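Local coordinates for protein proteolytically activated form of PPO4 Tyrosinase (Agaricus bisporus var. bisporus H97, PDB 4OUA) that oxidises phenols with a pair of copper ions, hydroxylating monophenols and turning the resulting o-diphenols into o-quinones, the initial step of melanin synthesis, at residues L16-F21 against V138-I143; A195-N200 against G260-H265; Y220-F225 against D286-L291. All coordinates share one frame; numbering follows the deposited sequence.

The three contacts illustrate that apolar contact can join segments at any depth of a fold, while the side chains that provide it change. Contact 3 is fully buried and joins two long helices, 201-224 and 277-295, through a methionine, leucines and a histidine near the copper site. Contact 1 is partly buried and pairs the starts of two short helices, 18-21 and 141-144, through branched aliphatic side chains and a proline. Contact 2 lies at the surface, where two loops meet through alanines, an isoleucine and the stem of a lysine. None has a hydrogen bond across it. Helix 201-224 relates contacts 2 and 3: segment 195-200 leads into its beginning, and segment 220-225 covers its end.

Contact 1. Residues L16-F21 against V138-I143; sequences LDIVDF and VPPDEI
Asp17 O, just ahead of the Ile18 and Val19 that meet Pro140 across this contact, accepts from two backbone donors, Phe21 N at 2.7 Å and, in a weak bond, Asp20 N. Asp17 is also the N-cap residue of helix 18-21; its OD1 accepts the capping bond from Val19 N (2.8 Å) with its anti lone pair. Backbone bonds from Leu16 and Ile18 to Tyr130 hold the segment further. With the first turn fixed in this way, Ile18 and Val19 present their methyls to the second segment. Pro140, itself the N-cap residue of helix 141-144, is the piece they hold: its CD packs 3.9 Å from Ile18 CG2, and its CG lies 4.1 Å from Val19 CG2, the valine running across the proline at nearly a right angle. Ile18 has a second branch in use. Its CG1 stands anti to the backbone N (chi1 -167°) and carries the chain toward Ile143. These two side chains reach toward each other tip to tip, CG1 to CG1 at 3.7 Å, and their CD1 methyls also meet, at 3.9 Å. The starts of helices 18-21 and 141-144 thus come together against helix 277-295, whose Leu280 touches both isoleucines and whose Ile277 touches Ile143.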
ATOM      1  N   LEU A  16       8.367   5.211   7.826  1.00 31.47           N
ATOM      2  CA  LEU A  16       9.773   5.319   7.463  1.00 29.68           C
ATOM      3  C   LEU A  16      10.063   4.748   6.080  1.00 33.88           C
ATOM      4  O   LEU A  16       9.314   3.919   5.566  1.00 34.46           O
ATOM      5  CB  LEU A  16      10.644   4.611   8.503  1.00 30.35           C
ATOM      6  CG  LEU A  16      10.497   5.085   9.949  1.00 27.39           C
ATOM      7  CD1 LEU A  16      11.487   4.361  10.848  1.00 30.41           C
ATOM      8  CD2 LEU A  16      10.683   6.588  10.041  1.00 33.03           C
ATOM      9  N   ASP A  17      11.153   5.215   5.480  1.00 35.35           N
ATOM     10  CA  ASP A  17      11.670   4.625   4.256  1.00 33.83           C
ATOM     11  C   ASP A  17      12.162   3.217   4.571  1.00 35.90           C
ATOM     12  O   ASP A  17      12.903   3.019   5.535  1.00 34.52           O
ATOM     13  CB  ASP A  17      12.799   5.481   3.675  1.00 34.81           C
ATOM     14  CG  ASP A  17      13.261   5.000   2.313  1.00 40.03           C
ATOM     15  OD1 ASP A  17      13.908   3.933   2.241  1.00 36.12           O
ATOM     16  OD2 ASP A  17      12.987   5.697   1.314  1.00 54.11           O
ATOM     17  N   ILE A  18      11.748   2.243   3.765  1.00 33.57           N
ATOM     18  CA  ILE A  18      12.071   0.842   4.024  1.00 30.71           C
ATOM     19  C   ILE A  18      13.578   0.613   4.157  1.00 32.68           C
ATOM     20  O   ILE A  18      14.012  -0.307   4.848  1.00 35.21           O
ATOM     21  CB  ILE A  18      11.515  -0.076   2.914  1.00 29.41           C
ATOM     22  CG1 ILE A  18      11.573  -1.542   3.352  1.00 24.26           C
ATOM     23  CG2 ILE A  18      12.270   0.133   1.612  1.00 24.16           C
ATOM     24  CD1 ILE A  18      10.811  -1.831   4.626  1.00 20.88           C
ATOM     25  N   VAL A  19      14.371   1.457   3.502  1.00 32.04           N
ATOM     26  CA  VAL A  19      15.823   1.370   3.603  1.00 34.27           C
ATOM     27  C   VAL A  19      16.283   1.688   5.021  1.00 40.96           C
ATOM     28  O   VAL A  19      17.249   1.108   5.516  1.00 45.32           O
ATOM     29  CB  VAL A  19      16.522   2.325   2.616  1.00 31.18           C
ATOM     30  CG1 VAL A  19      18.009   2.413   2.923  1.00 33.78           C
ATOM     31  CG2 VAL A  19      16.297   1.863   1.187  1.00 26.36           C
ATOM     32  N   ASP A  20      15.581   2.612   5.668  1.00 41.34           N
ATOM     33  CA  ASP A  20      15.862   2.962   7.054  1.00 36.94           C
ATOM     34  C   ASP A  20      15.152   2.003   8.000  1.00 35.42           C
ATOM     35  O   ASP A  20      15.687   1.628   9.042  1.00 39.33           O
ATOM     36  CB  ASP A  20      15.427   4.399   7.351  1.00 34.87           C
ATOM     37  CG  ASP A  20      16.159   5.419   6.505  1.00 43.67           C
ATOM     38  OD1 ASP A  20      17.336   5.177   6.162  1.00 54.15           O
ATOM     39  OD2 ASP A  20      15.557   6.465   6.186  1.00 41.70           O
ATOM     40  N   PHE A  21      13.941   1.615   7.617  1.00 36.25           N
ATOM     41  CA  PHE A  21      13.074   0.784   8.443  1.00 33.38           C
ATOM     42  C   PHE A  21      13.711  -0.559   8.783  1.00 36.06           C
ATOM     43  O   PHE A  21      13.601  -1.039   9.911  1.00 39.68           O
ATOM     44  CB  PHE A  21      11.737   0.565   7.731  1.00 37.73           C
ATOM     45  CG  PHE A  21      10.697  -0.117   8.574  1.00 33.44           C
ATOM     46  CD1 PHE A  21       9.776   0.624   9.293  1.00 32.04           C
ATOM     47  CD2 PHE A  21      10.629  -1.497   8.632  1.00 31.62           C
ATOM     48  CE1 PHE A  21       8.814   0.003  10.063  1.00 30.37           C
ATOM     49  CE2 PHE A  21       9.670  -2.123   9.400  1.00 36.17           C
ATOM     50  CZ  PHE A  21       8.760  -1.371  10.116  1.00 36.13           C
ATOM     51  N   VAL A 138      15.438  -0.649  -6.848  1.00 34.45           N
ATOM     52  CA  VAL A 138      15.889  -1.921  -6.302  1.00 33.72           C
ATOM     53  C   VAL A 138      15.836  -1.875  -4.779  1.00 36.42           C
ATOM     54  O   VAL A 138      16.650  -1.205  -4.145  1.00 35.59           O
ATOM     55  CB  VAL A 138      17.319  -2.267  -6.759  1.00 30.52           C
ATOM     56  CG1 VAL A 138      17.728  -3.627  -6.225  1.00 28.46           C
ATOM     57  CG2 VAL A 138      17.412  -2.240  -8.275  1.00 42.39           C
ATOM     58  N   PRO A 139      14.870  -2.593  -4.186  1.00 38.46           N
ATOM     59  CA  PRO A 139      14.659  -2.567  -2.736  1.00 29.76           C
ATOM     60  C   PRO A 139      15.747  -3.322  -1.984  1.00 30.34           C
ATOM     61  O   PRO A 139      16.577  -3.978  -2.614  1.00 37.73           O
ATOM     62  CB  PRO A 139      13.307  -3.256  -2.573  1.00 31.67           C
ATOM     63  CG  PRO A 139      13.262  -4.222  -3.714  1.00 35.57           C
ATOM     64  CD  PRO A 139      13.962  -3.538  -4.860  1.00 31.71           C
ATOM     65  N   PRO A 140      15.747  -3.224  -0.646  1.00 28.42           N
ATOM     66  CA  PRO A 140      16.692  -3.949   0.209  1.00 29.85           C
ATOM     67  C   PRO A 140      16.525  -5.462   0.089  1.00 32.72           C
ATOM     68  O   PRO A 140      15.471  -5.932  -0.334  1.00 33.81           O
ATOM     69  CB  PRO A 140      16.333  -3.467   1.618  1.00 32.37           C
ATOM     70  CG  PRO A 140      15.633  -2.163   1.411  1.00 27.89           C
ATOM     71  CD  PRO A 140      14.876  -2.330   0.132  1.00 27.84           C
ATOM     72  N   ASP A 141      17.556  -6.212   0.463  1.00 33.17           N
ATOM     73  CA  ASP A 141      17.523  -7.663   0.333  1.00 37.86           C
ATOM     74  C   ASP A 141      16.441  -8.279   1.213  1.00 37.14           C
ATOM     75  O   ASP A 141      15.884  -9.325   0.882  1.00 37.88           O
ATOM     76  CB  ASP A 141      18.887  -8.263   0.678  1.00 42.45           C
ATOM     77  CG  ASP A 141      19.993  -7.748  -0.224  1.00 46.66           C
ATOM     78  OD1 ASP A 141      19.677  -7.186  -1.294  1.00 41.71           O
ATOM     79  OD2 ASP A 141      21.179  -7.910   0.132  1.00 65.31           O
ATOM     80  N   GLU A 142      16.145  -7.621   2.329  1.00 36.12           N
ATOM     81  CA  GLU A 142      15.127  -8.102   3.257  1.00 35.07           C
ATOM     82  C   GLU A 142      13.751  -8.162   2.602  1.00 33.07           C
ATOM     83  O   GLU A 142      12.874  -8.904   3.041  1.00 34.23           O
ATOM     84  CB  GLU A 142      15.065  -7.208   4.500  1.00 35.16           C
ATOM     85  CG  GLU A 142      16.306  -7.249   5.381  1.00 39.69           C
ATOM     86  CD  GLU A 142      17.458  -6.446   4.813  1.00 42.44           C
ATOM     87  OE1 GLU A 142      17.363  -6.006   3.648  1.00 42.18           O
ATOM     88  OE2 GLU A 142      18.459  -6.250   5.537  1.00 44.44           O
ATOM     89  N   ILE A 143      13.572  -7.382   1.543  1.00 34.16           N
ATOM     90  CA  ILE A 143      12.271  -7.246   0.903  1.00 32.74           C
ATOM     91  C   ILE A 143      12.121  -8.136  -0.324  1.00 38.32           C
ATOM     92  O   ILE A 143      11.011  -8.544  -0.671  1.00 39.50           O
ATOM     93  CB  ILE A 143      12.015  -5.782   0.486  1.00 29.51           C
ATOM     94  CG1 ILE A 143      12.069  -4.870   1.710  1.00 32.42           C
ATOM     95  CG2 ILE A 143      10.677  -5.647  -0.219  1.00 30.44           C
ATOM     96  CD1 ILE A 143      11.072  -5.243   2.787  1.00 30.70           C
TER

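Contact 2. Residues A195-N200 against G260-H265; sequences ADKKEN and GAIRGH
Ile262 meets Lys197 with its outermost carbon: CD1 packs 3.7 Å from Lys197 CG and 3.9 Å from Lys197 CA, so the methyl lies against the root of the lysine and not its charged end. The isoleucine reaches this point through its conformation. CG1 sits between the backbone N and the carbonyl carbon (chi1 56°), and a nearly straight second torsion then extends the chain outward. The two side chains cross at a slant, the methyl resting at the lysine CG. The aliphatic chain of Lys197 runs extended from CB to CE, and a bend appears at the last torsion (chi4 56°), which turns NZ aside. A second patch lies alongside, where Ala261 CB rests 3.6 Å from the backbone N of Ala195; the two CB atoms are farther apart, at 4.4 Å. Asn182 touches both Lys197 and Ile262, while Pro193 packs on Ile262 and shares a backbone hydrogen bond with Ala261, so the loop leading to helix 201-224 is tied to the loop after helix 246-258 by more than these two patches. Between the two segments themselves no hydrogen bond forms, and the chemistry implies a modest surface association, held by van der Waals contact with the lysine acting through its hydrocarbon stem.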
ATOM      1  N   ALA A 195       8.223 -19.193 -17.650  1.00 55.15           N
ATOM      2  CA  ALA A 195       7.286 -19.947 -18.475  1.00 51.29           C
ATOM      3  C   ALA A 195       6.892 -21.257 -17.800  1.00 51.38           C
ATOM      4  O   ALA A 195       5.846 -21.834 -18.104  1.00 47.60           O
ATOM      5  CB  ALA A 195       7.888 -20.214 -19.845  1.00 54.82           C
ATOM      6  N   ASP A 196       7.737 -21.725 -16.884  1.00 53.37           N
ATOM      7  CA  ASP A 196       7.456 -22.946 -16.138  1.00 48.14           C
ATOM      8  C   ASP A 196       6.786 -22.622 -14.807  1.00 46.00           C
ATOM      9  O   ASP A 196       6.683 -23.479 -13.928  1.00 41.27           O
ATOM     10  CB  ASP A 196       8.741 -23.747 -15.909  1.00 52.42           C
ATOM     11  CG  ASP A 196       9.746 -23.008 -15.049  1.00 56.69           C
ATOM     12  OD1 ASP A 196       9.691 -21.761 -14.999  1.00 55.32           O
ATOM     13  OD2 ASP A 196      10.598 -23.676 -14.426  1.00 62.28           O
ATOM     14  N   LYS A 197       6.346 -21.374 -14.672  1.00 51.43           N
ATOM     15  CA  LYS A 197       5.593 -20.910 -13.508  1.00 47.17           C
ATOM     16  C   LYS A 197       6.448 -20.793 -12.243  1.00 47.44           C
ATOM     17  O   LYS A 197       5.924 -20.574 -11.150  1.00 40.59           O
ATOM     18  CB  LYS A 197       4.401 -21.836 -13.248  1.00 42.26           C
ATOM     19  CG  LYS A 197       3.459 -21.977 -14.436  1.00 49.65           C
ATOM     20  CD  LYS A 197       2.388 -23.025 -14.174  1.00 60.64           C
ATOM     21  CE  LYS A 197       1.495 -23.224 -15.390  1.00 70.58           C
ATOM     22  NZ  LYS A 197       2.277 -23.582 -16.606  1.00 83.09           N
ATOM     23  N   LYS A 198       7.763 -20.932 -12.394  1.00 50.42           N
ATOM     24  CA  LYS A 198       8.682 -20.762 -11.271  1.00 44.20           C
ATOM     25  C   LYS A 198       9.049 -19.294 -11.072  1.00 49.37           C
ATOM     26  O   LYS A 198       9.190 -18.543 -12.039  1.00 49.03           O
ATOM     27  CB  LYS A 198       9.954 -21.587 -11.477  1.00 45.16           C
ATOM     28  CG  LYS A 198       9.768 -23.086 -11.337  1.00 52.02           C
ATOM     29  CD  LYS A 198      11.098 -23.811 -11.490  1.00 65.13           C
ATOM     30  CE  LYS A 198      10.944 -25.310 -11.302  1.00 66.29           C
ATOM     31  NZ  LYS A 198      12.237 -26.026 -11.479  1.00 67.81           N
ATOM     32  N   GLU A 199       9.208 -18.894  -9.815  1.00 44.73           N
ATOM     33  CA  GLU A 199       9.604 -17.530  -9.486  1.00 41.83           C
ATOM     34  C   GLU A 199      11.025 -17.240  -9.961  1.00 43.50           C
ATOM     35  O   GLU A 199      11.897 -18.106  -9.903  1.00 42.01           O
ATOM     36  CB  GLU A 199       9.495 -17.296  -7.978  1.00 43.60           C
ATOM     37  CG  GLU A 199       9.887 -15.897  -7.527  1.00 43.15           C
ATOM     38  CD  GLU A 199       9.905 -15.760  -6.017  1.00 50.75           C
ATOM     39  OE1 GLU A 199      10.803 -16.347  -5.376  1.00 52.23           O
ATOM     40  OE2 GLU A 199       9.020 -15.068  -5.468  1.00 54.28           O
ATOM     41  N   ASN A 200      11.254 -16.018 -10.433  1.00 36.44           N
ATOM     42  CA  ASN A 200      12.574 -15.611 -10.901  1.00 35.61           C
ATOM     43  C   ASN A 200      12.998 -14.270 -10.304  1.00 36.95           C
ATOM     44  O   ASN A 200      12.839 -13.221 -10.928  1.00 33.75           O
ATOM     45  CB  ASN A 200      12.599 -15.533 -12.430  1.00 44.68           C
ATOM     46  CG  ASN A 200      14.009 -15.442 -12.992  1.00 38.28           C
ATOM     47  OD1 ASN A 200      14.973 -15.217 -12.261  1.00 30.49           O
ATOM     48  ND2 ASN A 200      14.130 -15.614 -14.304  1.00 35.39           N
ATOM     49  N   GLY A 260       6.337 -11.372 -15.601  1.00 38.32           N
ATOM     50  CA  GLY A 260       7.536 -12.016 -16.105  1.00 42.75           C
ATOM     51  C   GLY A 260       7.283 -12.569 -17.495  1.00 49.24           C
ATOM     52  O   GLY A 260       6.879 -11.834 -18.397  1.00 52.93           O
ATOM     53  N   ALA A 261       7.522 -13.864 -17.674  1.00 48.84           N
ATOM     54  CA  ALA A 261       7.150 -14.533 -18.914  1.00 46.07           C
ATOM     55  C   ALA A 261       5.635 -14.695 -18.942  1.00 46.01           C
ATOM     56  O   ALA A 261       4.991 -14.484 -19.967  1.00 53.04           O
ATOM     57  CB  ALA A 261       7.842 -15.876 -19.033  1.00 46.01           C
ATOM     58  N   ILE A 262       5.082 -15.073 -17.795  1.00 50.46           N
ATOM     59  CA  ILE A 262       3.639 -15.103 -17.598  1.00 50.33           C
ATOM     60  C   ILE A 262       3.274 -14.123 -16.487  1.00 48.44           C
ATOM     61  O   ILE A 262       4.150 -13.634 -15.773  1.00 45.50           O
ATOM     62  CB  ILE A 262       3.133 -16.517 -17.244  1.00 51.59           C
ATOM     63  CG1 ILE A 262       3.851 -17.050 -16.003  1.00 48.90           C
ATOM     64  CG2 ILE A 262       3.338 -17.465 -18.413  1.00 59.61           C
ATOM     65  CD1 ILE A 262       3.449 -18.461 -15.628  1.00 50.64           C
ATOM     66  N   ARG A 263       1.986 -13.834 -16.343  1.00 47.93           N
ATOM     67  CA  ARG A 263       1.541 -12.846 -15.366  1.00 45.82           C
ATOM     68  C   ARG A 263       1.551 -13.390 -13.937  1.00 49.00           C
ATOM     69  O   ARG A 263       0.976 -14.442 -13.653  1.00 43.48           O
ATOM     70  CB  ARG A 263       0.140 -12.343 -15.720  1.00 50.73           C
ATOM     71  CG  ARG A 263       0.048 -11.664 -17.076  1.00 53.75           C
ATOM     72  CD  ARG A 263      -1.333 -11.076 -17.298  1.00 58.31           C
ATOM     73  NE  ARG A 263      -2.376 -12.095 -17.229  1.00 62.71           N
ATOM     74  CZ  ARG A 263      -3.679 -11.836 -17.294  1.00 68.62           C
ATOM     75  NH1 ARG A 263      -4.103 -10.587 -17.429  1.00 73.81           N
ATOM     76  NH2 ARG A 263      -4.557 -12.827 -17.224  1.00 62.83           N
ATOM     77  N   GLY A 264       2.213 -12.661 -13.043  1.00 48.43           N
ATOM     78  CA  GLY A 264       2.232 -13.003 -11.632  1.00 42.59           C
ATOM     79  C   GLY A 264       1.117 -12.293 -10.888  1.00 45.66           C
ATOM     80  O   GLY A 264       0.211 -11.734 -11.504  1.00 51.61           O
ATOM     81  N   HIS A 265       1.184 -12.305  -9.560  1.00 39.98           N
ATOM     82  CA  HIS A 265       0.131 -11.711  -8.742  1.00 42.91           C
ATOM     83  C   HIS A 265       0.117 -10.183  -8.807  1.00 43.33           C
ATOM     84  O   HIS A 265      -0.943  -9.574  -8.949  1.00 41.92           O
ATOM     85  CB  HIS A 265       0.268 -12.168  -7.288  1.00 39.49           C
ATOM     86  CG  HIS A 265      -0.089 -13.606  -7.070  1.00 43.53           C
ATOM     87  ND1 HIS A 265       0.782 -14.640  -7.342  1.00 40.36           N
ATOM     88  CD2 HIS A 265      -1.226 -14.183  -6.611  1.00 39.79           C
ATOM     89  CE1 HIS A 265       0.198 -15.790  -7.056  1.00 38.85           C
ATOM     90  NE2 HIS A 265      -1.019 -15.541  -6.613  1.00 36.39           N
TER

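Contact 3. Residues Y220-F225 against D286-L291; sequences YNMLKF and DRHLSL
The imidazole of His288 is the flat group on which this contact turns, and two side chains of the other helix approach it obliquely. Met222 brings its terminal methyl, with CE 3.5 Å from His288 ND1, while Leu223 CD2 lies 4.1 Å from His288 CG. The sulfur stands farther back, Met222 SD being 5.2 Å from the ring centroid and 42° off the ring normal, so the sulfur-aromatic approach is slanted. Tyr220 and Phe225 each have a ring face against Lys224 of their own segment, its CG above the tyrosine ring, displaced toward the rim, and its CB over the centre of the phenylalanine. Met222 arrives at the imidazole by a folded route: CG leaves anti to the backbone N (chi1 173°), and bends at the next two torsions bring the methyl round to the ring. Leu223 meets the backbone side of the histidine, its CD2 packing 3.6 Å from His288 O and 4.5 Å from Leu291 CB. The helix segments run at 45° to each other with axes 10.2 Å apart at closest approach. Leu246 of helix 246-258 touches both Met222 and His288, and Ile373 and Ile369 of helix 362-377 touch Leu223 and Leu291, respectively. The His288 side chain is about 11 Å from a bound copper(I) ion and about 7 Å from the side chain of the copper ligand His250. The arrangement belongs to the helical core around the type-3 (dinuclear) copper site of tyrosinases, in which helices 246-258 and 277-295 carry the histidines of one copper and helix 201-224 packs against both.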
ATOM      1  N   TYR A 220       9.131  12.050 -11.213  1.00 35.61           N
ATOM      2  CA  TYR A 220       9.400  13.483 -11.170  1.00 30.43           C
ATOM      3  C   TYR A 220       8.295  14.275 -11.862  1.00 28.00           C
ATOM      4  O   TYR A 220       7.700  15.173 -11.266  1.00 30.80           O
ATOM      5  CB  TYR A 220      10.755  13.785 -11.815  1.00 24.78           C
ATOM      6  CG  TYR A 220      11.141  15.245 -11.799  1.00 31.68           C
ATOM      7  CD1 TYR A 220      11.638  15.841 -10.648  1.00 33.75           C
ATOM      8  CD2 TYR A 220      11.020  16.028 -12.942  1.00 37.00           C
ATOM      9  CE1 TYR A 220      11.995  17.177 -10.632  1.00 32.62           C
ATOM     10  CE2 TYR A 220      11.376  17.366 -12.934  1.00 31.71           C
ATOM     11  CZ  TYR A 220      11.862  17.934 -11.778  1.00 33.14           C
ATOM     12  OH  TYR A 220      12.215  19.263 -11.767  1.00 35.71           O
ATOM     13  N   ASN A 221       8.018  13.930 -13.116  1.00 28.83           N
ATOM     14  CA  ASN A 221       7.012  14.635 -13.904  1.00 33.13           C
ATOM     15  C   ASN A 221       5.608  14.496 -13.326  1.00 33.72           C
ATOM     16  O   ASN A 221       4.763  15.373 -13.507  1.00 37.09           O
ATOM     17  CB  ASN A 221       7.022  14.134 -15.349  1.00 38.66           C
ATOM     18  CG  ASN A 221       8.342  14.393 -16.046  1.00 39.83           C
ATOM     19  OD1 ASN A 221       8.936  15.463 -15.902  1.00 36.54           O
ATOM     20  ND2 ASN A 221       8.814  13.410 -16.803  1.00 34.29           N
ATOM     21  N   MET A 222       5.365  13.392 -12.630  1.00 34.13           N
ATOM     22  CA  MET A 222       4.065  13.146 -12.015  1.00 28.40           C
ATOM     23  C   MET A 222       3.831  14.093 -10.848  1.00 29.53           C
ATOM     24  O   MET A 222       2.764  14.694 -10.726  1.00 35.02           O
ATOM     25  CB  MET A 222       3.965  11.691 -11.550  1.00 32.72           C
ATOM     26  CG  MET A 222       2.720  11.364 -10.735  1.00 35.79           C
ATOM     27  SD  MET A 222       2.985  11.507  -8.956  1.00 35.29           S
ATOM     28  CE  MET A 222       4.417  10.454  -8.739  1.00 26.77           C
ATOM     29  N   LEU A 223       4.845  14.228  -9.999  1.00 29.26           N
ATOM     30  CA  LEU A 223       4.748  15.037  -8.791  1.00 26.82           C
ATOM     31  C   LEU A 223       4.679  16.533  -9.085  1.00 33.58           C
ATOM     32  O   LEU A 223       3.874  17.253  -8.495  1.00 33.83           O
ATOM     33  CB  LEU A 223       5.937  14.747  -7.873  1.00 26.66           C
ATOM     34  CG  LEU A 223       5.997  13.335  -7.285  1.00 24.97           C
ATOM     35  CD1 LEU A 223       7.325  13.092  -6.580  1.00 22.92           C
ATOM     36  CD2 LEU A 223       4.831  13.108  -6.334  1.00 21.80           C
ATOM     37  N   LYS A 224       5.524  16.997 -10.001  1.00 36.53           N
ATOM     38  CA  LYS A 224       5.658  18.428 -10.256  1.00 32.03           C
ATOM     39  C   LYS A 224       4.569  18.996 -11.161  1.00 29.00           C
ATOM     40  O   LYS A 224       4.097  20.109 -10.942  1.00 28.37           O
ATOM     41  CB  LYS A 224       7.028  18.729 -10.870  1.00 32.67           C
ATOM     42  CG  LYS A 224       8.202  18.430  -9.954  1.00 28.30           C
ATOM     43  CD  LYS A 224       9.338  19.407 -10.194  1.00 32.05           C
ATOM     44  CE  LYS A 224       8.882  20.837  -9.943  1.00 35.65           C
ATOM     45  NZ  LYS A 224       9.981  21.826 -10.119  1.00 40.43           N
ATOM     46  N   PHE A 225       4.172  18.235 -12.176  1.00 30.70           N
ATOM     47  CA  PHE A 225       3.292  18.769 -13.212  1.00 33.01           C
ATOM     48  C   PHE A 225       1.917  18.111 -13.235  1.00 30.29           C
ATOM     49  O   PHE A 225       1.668  17.195 -14.018  1.00 33.26           O
ATOM     50  CB  PHE A 225       3.964  18.630 -14.578  1.00 27.08           C
ATOM     51  CG  PHE A 225       5.393  19.090 -14.590  1.00 29.74           C
ATOM     52  CD1 PHE A 225       5.702  20.439 -14.522  1.00 24.86           C
ATOM     53  CD2 PHE A 225       6.429  18.174 -14.661  1.00 29.33           C
ATOM     54  CE1 PHE A 225       7.016  20.866 -14.529  1.00 24.44           C
ATOM     55  CE2 PHE A 225       7.745  18.596 -14.670  1.00 31.22           C
ATOM     56  CZ  PHE A 225       8.039  19.944 -14.604  1.00 28.09           C
ATOM     57  N   ASP A 286       1.050   6.675  -1.502  1.00 29.37           N
ATOM     58  CA  ASP A 286       0.368   7.611  -0.623  1.00 27.10           C
ATOM     59  C   ASP A 286       1.289   8.771  -0.262  1.00 28.32           C
ATOM     60  O   ASP A 286       0.831   9.894  -0.054  1.00 32.60           O
ATOM     61  CB  ASP A 286      -0.118   6.906   0.642  1.00 26.89           C
ATOM     62  CG  ASP A 286      -1.006   7.786   1.494  1.00 29.09           C
ATOM     63  OD1 ASP A 286      -2.228   7.812   1.246  1.00 29.40           O
ATOM     64  OD2 ASP A 286      -0.481   8.453   2.411  1.00 32.60           O
ATOM     65  N   ARG A 287       2.587   8.492  -0.194  1.00 26.66           N
ATOM     66  CA  ARG A 287       3.572   9.525   0.105  1.00 25.89           C
ATOM     67  C   ARG A 287       3.650  10.526  -1.040  1.00 27.27           C
ATOM     68  O   ARG A 287       3.865  11.718  -0.825  1.00 25.02           O
ATOM     69  CB  ARG A 287       4.949   8.913   0.363  1.00 25.01           C
ATOM     70  CG  ARG A 287       5.981   9.913   0.857  1.00 27.81           C
ATOM     71  CD  ARG A 287       7.308   9.243   1.162  1.00 27.13           C
ATOM     72  NE  ARG A 287       8.030   8.893  -0.056  1.00 35.48           N
ATOM     73  CZ  ARG A 287       9.050   9.592  -0.543  1.00 29.90           C
ATOM     74  NH1 ARG A 287       9.475  10.676   0.090  1.00 36.98           N
ATOM     75  NH2 ARG A 287       9.648   9.203  -1.658  1.00 33.89           N
ATOM     76  N   HIS A 288       3.479  10.025  -2.259  1.00 30.86           N
ATOM     77  CA  HIS A 288       3.447  10.874  -3.441  1.00 30.54           C
ATOM     78  C   HIS A 288       2.281  11.850  -3.346  1.00 34.43           C
ATOM     79  O   HIS A 288       2.416  13.032  -3.662  1.00 35.16           O
ATOM     80  CB  HIS A 288       3.333  10.029  -4.712  1.00 24.46           C
ATOM     81  CG  HIS A 288       4.579   9.271  -5.048  1.00 24.83           C
ATOM     82  ND1 HIS A 288       4.618   8.296  -6.022  1.00 20.45           N
ATOM     83  CD2 HIS A 288       5.836   9.351  -4.546  1.00 21.64           C
ATOM     84  CE1 HIS A 288       5.843   7.807  -6.105  1.00 19.82           C
ATOM     85  NE2 HIS A 288       6.600   8.429  -5.219  1.00 25.27           N
ATOM     86  N   LEU A 289       1.138  11.340  -2.899  1.00 30.78           N
ATOM     87  CA  LEU A 289      -0.047  12.164  -2.717  1.00 33.58           C
ATOM     88  C   LEU A 289       0.211  13.263  -1.691  1.00 34.66           C
ATOM     89  O   LEU A 289      -0.209  14.403  -1.876  1.00 36.95           O
ATOM     90  CB  LEU A 289      -1.234  11.301  -2.288  1.00 29.00           C
ATOM     91  CG  LEU A 289      -2.578  12.013  -2.156  1.00 25.59           C
ATOM     92  CD1 LEU A 289      -2.955  12.677  -3.468  1.00 25.60           C
ATOM     93  CD2 LEU A 289      -3.651  11.033  -1.720  1.00 34.89           C
ATOM     94  N   SER A 290       0.909  12.914  -0.613  1.00 34.15           N
ATOM     95  CA  SER A 290       1.257  13.883   0.422  1.00 32.42           C
ATOM     96  C   SER A 290       2.204  14.948  -0.122  1.00 30.60           C
ATOM     97  O   SER A 290       2.043  16.133   0.164  1.00 28.17           O
ATOM     98  CB  SER A 290       1.893  13.185   1.628  1.00 27.25           C
ATOM     99  OG  SER A 290       0.959  12.357   2.296  1.00 30.12           O
ATOM    100  N   LEU A 291       3.189  14.516  -0.906  1.00 34.97           N
ATOM    101  CA  LEU A 291       4.152  15.431  -1.509  1.00 33.57           C
ATOM    102  C   LEU A 291       3.480  16.338  -2.534  1.00 33.44           C
ATOM    103  O   LEU A 291       3.737  17.541  -2.580  1.00 31.30           O
ATOM    104  CB  LEU A 291       5.294  14.658  -2.168  1.00 26.06           C
ATOM    105  CG  LEU A 291       6.306  13.989  -1.238  1.00 29.10           C
ATOM    106  CD1 LEU A 291       7.397  13.301  -2.044  1.00 28.87           C
ATOM    107  CD2 LEU A 291       6.908  15.004  -0.283  1.00 26.93           C
TER